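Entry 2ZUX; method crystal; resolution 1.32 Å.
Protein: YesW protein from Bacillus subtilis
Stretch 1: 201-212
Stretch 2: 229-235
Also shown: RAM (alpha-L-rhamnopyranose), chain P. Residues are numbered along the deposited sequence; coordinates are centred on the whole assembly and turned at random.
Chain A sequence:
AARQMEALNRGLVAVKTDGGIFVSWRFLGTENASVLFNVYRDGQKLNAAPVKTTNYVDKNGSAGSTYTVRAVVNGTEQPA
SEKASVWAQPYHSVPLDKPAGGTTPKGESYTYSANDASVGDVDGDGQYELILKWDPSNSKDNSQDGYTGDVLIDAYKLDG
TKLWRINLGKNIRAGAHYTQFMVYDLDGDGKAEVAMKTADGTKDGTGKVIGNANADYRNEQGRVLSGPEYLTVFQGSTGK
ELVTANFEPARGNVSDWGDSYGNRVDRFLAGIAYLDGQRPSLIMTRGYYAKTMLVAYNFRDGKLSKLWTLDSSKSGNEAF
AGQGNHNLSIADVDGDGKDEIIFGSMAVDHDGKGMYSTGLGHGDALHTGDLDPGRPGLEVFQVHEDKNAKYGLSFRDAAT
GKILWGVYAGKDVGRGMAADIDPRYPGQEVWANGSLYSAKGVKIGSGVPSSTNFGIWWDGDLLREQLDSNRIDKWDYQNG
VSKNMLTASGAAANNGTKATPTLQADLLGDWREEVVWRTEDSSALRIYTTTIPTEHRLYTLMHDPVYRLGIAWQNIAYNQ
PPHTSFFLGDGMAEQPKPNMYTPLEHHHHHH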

ATOM      1  N   GLY A 201      -9.871  -8.696  24.679  1.00 11.16           N
ATOM      2  CA  GLY A 201     -10.481  -7.384  24.742  1.00 11.22           C
ATOM      3  C   GLY A 201     -10.712  -6.723  23.399  1.00 11.31           C
ATOM      4  O   GLY A 201     -11.395  -5.716  23.332  1.00 11.16           O
ATOM      5  N   THR A 202     -10.129  -7.256  22.328  1.00 11.13           N
ATOM      6  CA  THR A 202     -10.454  -6.771  20.991  1.00 11.10           C
ATOM      7  C   THR A 202     -11.944  -7.016  20.755  1.00 11.19           C
ATOM      8  O   THR A 202     -12.441  -8.104  21.045  1.00 11.85           O
ATOM      9  CB  THR A 202      -9.621  -7.495  19.922  1.00 10.79           C
ATOM     10  OG1 THR A 202      -8.239  -7.134  20.071  1.00 10.61           O
ATOM     11  CG2 THR A 202     -10.104  -7.138  18.503  1.00 10.87           C
ATOM     12  N   LYS A 203     -12.641  -6.000  20.250  1.00 11.16           N
ATOM     13  CA  LYS A 203     -14.076  -6.090  20.005  1.00 11.98           C
ATOM     14  C   LYS A 203     -14.332  -6.046  18.501  1.00 11.38           C
ATOM     15  O   LYS A 203     -13.919  -5.097  17.817  1.00 11.32           O
ATOM     16  CB  LYS A 203     -14.791  -4.943  20.722  1.00 11.95           C
ATOM     17  CG  LYS A 203     -16.312  -5.053  20.733  1.00 14.14           C
ATOM     18  CD  LYS A 203     -16.958  -4.147  21.790  1.00 14.92           C
ATOM     19  CE  LYS A 203     -16.633  -2.672  21.574  1.00 19.04           C
ATOM     20  NZ  LYS A 203     -17.238  -2.094  20.337  1.00 21.24           N
ATOM     21  N   ASP A 204     -15.007  -7.069  17.986  1.00 10.83           N
ATOM     22  CA  ASP A 204     -15.252  -7.152  16.555  1.00 10.78           C
ATOM     23  C   ASP A 204     -16.360  -6.189  16.125  1.00 10.66           C
ATOM     24  O   ASP A 204     -16.935  -5.471  16.962  1.00 10.62           O
ATOM     25  CB  ASP A 204     -15.433  -8.612  16.082  1.00 10.88           C
ATOM     26  CG  ASP A 204     -16.836  -9.188  16.313  1.00 11.07           C
ATOM     27  OD1 ASP A 204     -17.769  -8.476  16.728  1.00 10.98           O
ATOM     28  OD2 ASP A 204     -16.984 -10.398  16.044  1.00 11.90           O
ATOM     29  N   GLY A 205     -16.634  -6.155  14.823  1.00 10.44           N
ATOM     30  CA  GLY A 205     -17.582  -5.197  14.276  1.00 10.90           C
ATOM     31  C   GLY A 205     -19.019  -5.418  14.710  1.00 11.19           C
ATOM     32  O   GLY A 205     -19.857  -4.537  14.521  1.00 11.93           O
ATOM     33  N   THR A 206     -19.299  -6.584  15.287  1.00 11.05           N
ATOM     34  CA  THR A 206     -20.639  -6.887  15.817  1.00 11.97           C
ATOM     35  C   THR A 206     -20.719  -6.665  17.324  1.00 11.96           C
ATOM     36  O   THR A 206     -21.742  -6.955  17.941  1.00 13.02           O
ATOM     37  CB  THR A 206     -21.083  -8.339  15.519  1.00 12.31           C
ATOM     38  OG1 THR A 206     -20.364  -9.265  16.347  1.00 13.29           O
ATOM     39  CG2 THR A 206     -20.910  -8.691  14.047  1.00 13.08           C
ATOM     40  N   GLY A 207     -19.640  -6.170  17.916  1.00 11.57           N
ATOM     41  CA  GLY A 207     -19.608  -5.915  19.348  1.00 11.10           C
ATOM     42  C   GLY A 207     -19.241  -7.099  20.221  1.00 10.92           C
ATOM     43  O   GLY A 207     -19.431  -7.049  21.443  1.00 11.05           O
ATOM     44  N   LYS A 208     -18.723  -8.159  19.608  1.00 10.61           N
ATOM     45  CA  LYS A 208     -18.302  -9.348  20.346  1.00 11.46           C
ATOM     46  C   LYS A 208     -16.839  -9.221  20.720  1.00 11.35           C
ATOM     47  O   LYS A 208     -15.989  -8.942  19.868  1.00 11.32           O
ATOM     48  CB  LYS A 208     -18.535 -10.612  19.523  1.00 11.78           C
ATOM     49  CG  LYS A 208     -18.385 -11.886  20.349  1.00 14.98           C
ATOM     50  CD  LYS A 208     -18.429 -13.132  19.495  1.00 19.27           C
ATOM     51  CE  LYS A 208     -17.077 -13.417  18.882  1.00 21.59           C
ATOM     52  NZ  LYS A 208     -16.231 -14.216  19.806  1.00 25.19           N
ATOM     53  N   VAL A 209     -16.548  -9.414  21.997  1.00 11.84           N
ATOM     54  CA  VAL A 209     -15.189  -9.283  22.503  1.00 12.35           C
ATOM     55  C   VAL A 209     -14.454 -10.625  22.393  1.00 12.90           C
ATOM     56  O   VAL A 209     -15.000 -11.683  22.730  1.00 13.84           O
ATOM     57  CB  VAL A 209     -15.189  -8.730  23.947  1.00 12.23           C
ATOM     58  CG1 VAL A 209     -13.776  -8.539  24.445  1.00 13.27           C
ATOM     59  CG2 VAL A 209     -15.943  -7.403  24.014  1.00 12.80           C
ATOM     60  N   ILE A 210     -13.225 -10.563  21.882  1.00 12.79           N
ATOM     61  CA  ILE A 210     -12.366 -11.730  21.698  1.00 13.52           C
ATOM     62  C   ILE A 210     -11.648 -12.090  23.000  1.00 13.18           C
ATOM     63  O   ILE A 210     -11.173 -11.216  23.720  1.00 12.81           O
ATOM     64  CB  ILE A 210     -11.340 -11.466  20.559  1.00 13.31           C
ATOM     65  CG1 ILE A 210     -12.077 -11.310  19.223  1.00 14.87           C
ATOM     66  CG2 ILE A 210     -10.295 -12.588  20.471  1.00 14.57           C
ATOM     67  CD1 ILE A 210     -11.226 -10.826  18.072  1.00 14.36           C
ATOM     68  N   GLY A 211     -11.582 -13.389  23.290  1.00 13.32           N
ATOM     69  CA  GLY A 211     -10.805 -13.912  24.416  1.00 14.21           C
ATOM     70  C   GLY A 211     -11.341 -13.560  25.790  1.00 15.12           C
ATOM     71  O   GLY A 211     -12.554 -13.555  26.021  1.00 15.57           O
ATOM     72  N   ASN A 212     -10.411 -13.254  26.687  1.00 15.65           N
ATOM     73  CA  ASN A 212     -10.670 -12.888  28.071  1.00 17.01           C
ATOM     74  C   ASN A 212     -11.046 -11.409  28.112  1.00 16.76           C
ATOM     75  O   ASN A 212     -10.174 -10.544  28.129  1.00 17.13           O
ATOM     76  CB  ASN A 212      -9.382 -13.145  28.862  1.00 17.93           C
ATOM     77  CG  ASN A 212      -9.584 -13.173  30.366  1.00 20.98           C
ATOM     78  OD1 ASN A 212     -10.684 -12.982  30.873  1.00 24.04           O
ATOM     79  ND2 ASN A 212      -8.495 -13.426  31.090  1.00 23.97           N
ATOM     80  N   GLU A 229      -1.488 -13.501  22.706  1.00 11.25           N
ATOM     81  CA  GLU A 229      -1.544 -12.675  21.511  1.00 10.78           C
ATOM     82  C   GLU A 229      -2.253 -13.480  20.444  1.00 10.57           C
ATOM     83  O   GLU A 229      -2.002 -14.680  20.318  1.00 10.85           O
ATOM     84  CB  GLU A 229      -0.143 -12.313  21.027  1.00 11.11           C
ATOM     85  CG  GLU A 229       0.667 -11.512  22.027  1.00 11.59           C
ATOM     86  CD  GLU A 229       2.066 -11.220  21.525  1.00 12.35           C
ATOM     87  OE1 GLU A 229       2.816 -12.188  21.322  1.00 13.38           O
ATOM     88  OE2 GLU A 229       2.398 -10.030  21.338  1.00 13.43           O
ATOM     89  N   TYR A 230      -3.118 -12.831  19.672  1.00 10.45           N
ATOM     90  CA  TYR A 230      -3.927 -13.549  18.691  1.00 10.55           C
ATOM     91  C   TYR A 230      -3.761 -12.998  17.282  1.00 10.43           C
ATOM     92  O   TYR A 230      -3.329 -11.859  17.085  1.00 10.77           O
ATOM     93  CB  TYR A 230      -5.414 -13.514  19.071  1.00 10.95           C
ATOM     94  CG  TYR A 230      -5.731 -13.899  20.494  1.00 10.93           C
ATOM     95  CD1 TYR A 230      -5.259 -15.092  21.039  1.00 12.12           C
ATOM     96  CD2 TYR A 230      -6.524 -13.076  21.287  1.00 11.90           C
ATOM     97  CE1 TYR A 230      -5.549 -15.445  22.357  1.00 11.97           C
ATOM     98  CE2 TYR A 230      -6.829 -13.416  22.605  1.00 12.20           C
ATOM     99  CZ  TYR A 230      -6.333 -14.602  23.132  1.00 11.69           C
ATOM    100  OH  TYR A 230      -6.636 -14.964  24.422  1.00 12.62           O
ATOM    101  N   LEU A 231      -4.119 -13.836  16.315  1.00 10.73           N
ATOM    102  CA  LEU A 231      -4.263 -13.438  14.919  1.00 10.83           C
ATOM    103  C   LEU A 231      -5.712 -13.694  14.545  1.00 10.56           C
ATOM    104  O   LEU A 231      -6.194 -14.816  14.720  1.00 11.00           O
ATOM    105  CB  LEU A 231      -3.335 -14.265  14.029  1.00 11.13           C
ATOM    106  CG  LEU A 231      -3.406 -13.968  12.527  1.00 11.13           C
ATOM    107  CD1 LEU A 231      -3.031 -12.508  12.221  1.00 12.38           C
ATOM    108  CD2 LEU A 231      -2.512 -14.923  11.759  1.00 12.66           C
ATOM    109  N   THR A 232      -6.406 -12.663  14.058  1.00 10.16           N
ATOM    110  CA  THR A 232      -7.816 -12.795  13.682  1.00 10.37           C
ATOM    111  C   THR A 232      -8.035 -12.431  12.226  1.00 10.31           C
ATOM    112  O   THR A 232      -7.460 -11.463  11.712  1.00 10.74           O
ATOM    113  CB  THR A 232      -8.716 -11.905  14.567  1.00 10.63           C
ATOM    114  OG1 THR A 232      -8.531 -12.270  15.942  1.00 10.55           O
ATOM    115  CG2 THR A 232     -10.189 -12.087  14.216  1.00 11.17           C
ATOM    116  N   VAL A 233      -8.874 -13.230  11.573  1.00 10.53           N
ATOM    117  CA  VAL A 233      -9.428 -12.880  10.274  1.00 11.12           C
ATOM    118  C   VAL A 233     -10.873 -12.445  10.517  1.00 10.89           C
ATOM    119  O   VAL A 233     -11.666 -13.200  11.097  1.00 11.33           O
ATOM    120  CB  VAL A 233      -9.390 -14.065   9.288  1.00 11.38           C
ATOM    121  CG1 VAL A 233      -9.965 -13.669   7.934  1.00 12.49           C
ATOM    122  CG2 VAL A 233      -7.972 -14.594   9.129  1.00 12.17           C
ATOM    123  N   PHE A 234     -11.202 -11.226  10.091  1.00 10.95           N
ATOM    124  CA  PHE A 234     -12.533 -10.649  10.235  1.00 11.13           C
ATOM    125  C   PHE A 234     -13.227 -10.624   8.879  1.00 11.23           C
ATOM    126  O   PHE A 234     -12.596 -10.360   7.847  1.00 11.70           O
ATOM    127  CB  PHE A 234     -12.453  -9.202  10.735  1.00 10.88           C
ATOM    128  CG  PHE A 234     -11.847  -9.031  12.111  1.00 10.50           C
ATOM    129  CD1 PHE A 234     -12.642  -9.110  13.252  1.00 10.85           C
ATOM    130  CD2 PHE A 234     -10.497  -8.731  12.256  1.00 11.40           C
ATOM    131  CE1 PHE A 234     -12.100  -8.910  14.518  1.00 10.75           C
ATOM    132  CE2 PHE A 234      -9.945  -8.536  13.517  1.00 11.17           C
ATOM    133  CZ  PHE A 234     -10.745  -8.625  14.653  1.00 11.45           C
ATOM    134  N   GLN A 235     -14.536 -10.852   8.886  1.00 11.66           N
ATOM    135  CA  GLN A 235     -15.352 -10.755   7.687  1.00 11.98           C
ATOM    136  C   GLN A 235     -15.356  -9.310   7.197  1.00 11.63           C
ATOM    137  O   GLN A 235     -15.594  -8.391   7.974  1.00 12.02           O
ATOM    138  CB  GLN A 235     -16.776 -11.224   8.003  1.00 12.26           C
ATOM    139  CG  GLN A 235     -17.691 -11.298   6.796  1.00 13.35           C
ATOM    140  CD  GLN A 235     -19.021 -11.937   7.127  1.00 16.26           C
ATOM    141  OE1 GLN A 235     -19.653 -11.605   8.129  1.00 15.39           O
ATOM    142  NE2 GLN A 235     -19.449 -12.865   6.286  1.00 19.72           N
TER
HETATM  143  C1  RAM P 642     -14.878  -4.854  27.996  1.00 24.82           C
HETATM  144  C2  RAM P 642     -13.448  -4.721  27.474  1.00 23.82           C
HETATM  145  C3  RAM P 642     -13.459  -4.534  25.957  1.00 23.43           C
HETATM  146  C4  RAM P 642     -14.343  -3.350  25.577  1.00 23.87           C
HETATM  147  C5  RAM P 642     -15.739  -3.531  26.179  1.00 24.95           C
HETATM  148  C6  RAM P 642     -16.640  -2.327  25.921  1.00 25.17           C
HETATM  149  O1  RAM P 642     -15.451  -6.060  27.534  1.00 25.59           O
HETATM  150  O2  RAM P 642     -12.830  -3.619  28.104  1.00 24.22           O
HETATM  151  O3  RAM P 642     -12.155  -4.339  25.456  1.00 18.67           O
HETATM  152  O4  RAM P 642     -14.416  -3.273  24.171  1.00 25.69           O
HETATM  153  O5  RAM P 642     -15.662  -3.741  27.584  1.00 25.25           O

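The two stretches meet through van der Waals packing alone: no hydrogen bond or salt bridge crosses between them, and together they bury a modest 247 Å² of surface. Stretch 2 contributes a strand whose side chains alternate. Tyr 230, Thr 232 and Phe 234 point their CA-to-CB bonds toward stretch 1, while Leu 231 and Val 233 lie out of its reach. Stretch 1 has no regular secondary structure, but it doubles back on itself and presents Thr 202, Asp 204 and Ile 210 to the row of side chains on the strand.

Apolar packing centres on Ile 210, which reaches all three of these strand residues. Its CG2 lies 3.9 Å from CD2 of Tyr 230, and its CD1 lies 4.1 Å from CZ of Phe 234. With chi1 in m and chi2 in t, the side chain is extended, so its CD1 can reach well along the strand while the CG2 branch stays near the tyrosine. A branched, wholly hydrocarbon residue suits such a place, since it can touch two rings at once and asks for no polar partner. Phe 234 answers with a bulky apolar ring, which Ile 210 approaches obliquely: Ile 210 and Phe 234 each have 58 Å² covered by the opposing stretch. The edge of the phenylalanine ring receives two further neighbours, with CB of Asp 204 at 3.7 Å from CE1 of Phe 234 and CG2 of Thr 202 at 4.2 Å from its CZ.

Several contacts are made by residues that are polar in part. CD1 of Ile 210 sits 3.7 Å from OG1 of Thr 232, a packing contact only; that hydroxyl is hydrogen-bonded elsewhere in the structure, so burial leaves it satisfied. Tyr 230 is likewise amphipathic, its ring packing on Ile 210 and its OH approaching CA of Gly 211 at 4.3 Å. At Gly 211 the positive phi of 69° favours glycine, and the tyrosine adds a steric reason: an ideal CB here would lie only 3.1 Å from CE2 of Tyr 230.

Hydrogen bonds within stretch 1 hold this packing surface in shape. Two backbone bonds, from N of Gly 201 to O of Ile 210 (3.0 Å) and from N of Ile 210 to O of Thr 202 (2.7 Å), tie the two arms together and help bring Ile 210 beside Thr 202. Farther along, Asp 204 opens a type I turn ending at Gly 207. Its OD1 accepts from N of Thr 206 at 2.8 Å, OG1 of Thr 206 at 2.7 Å and N of Lys 208 at 3.1 Å. Aspartate is apt because its short carboxylate can gather these donors while its CB remains against Phe 234. Gly 207 closes the turn with a phi of 85°, where a CB would jam against the preceding carbonyl oxygen. The other end of the loop meets the ligand: O3 of the rhamnose donates a 2.6 Å hydrogen bond to O of Gly 201.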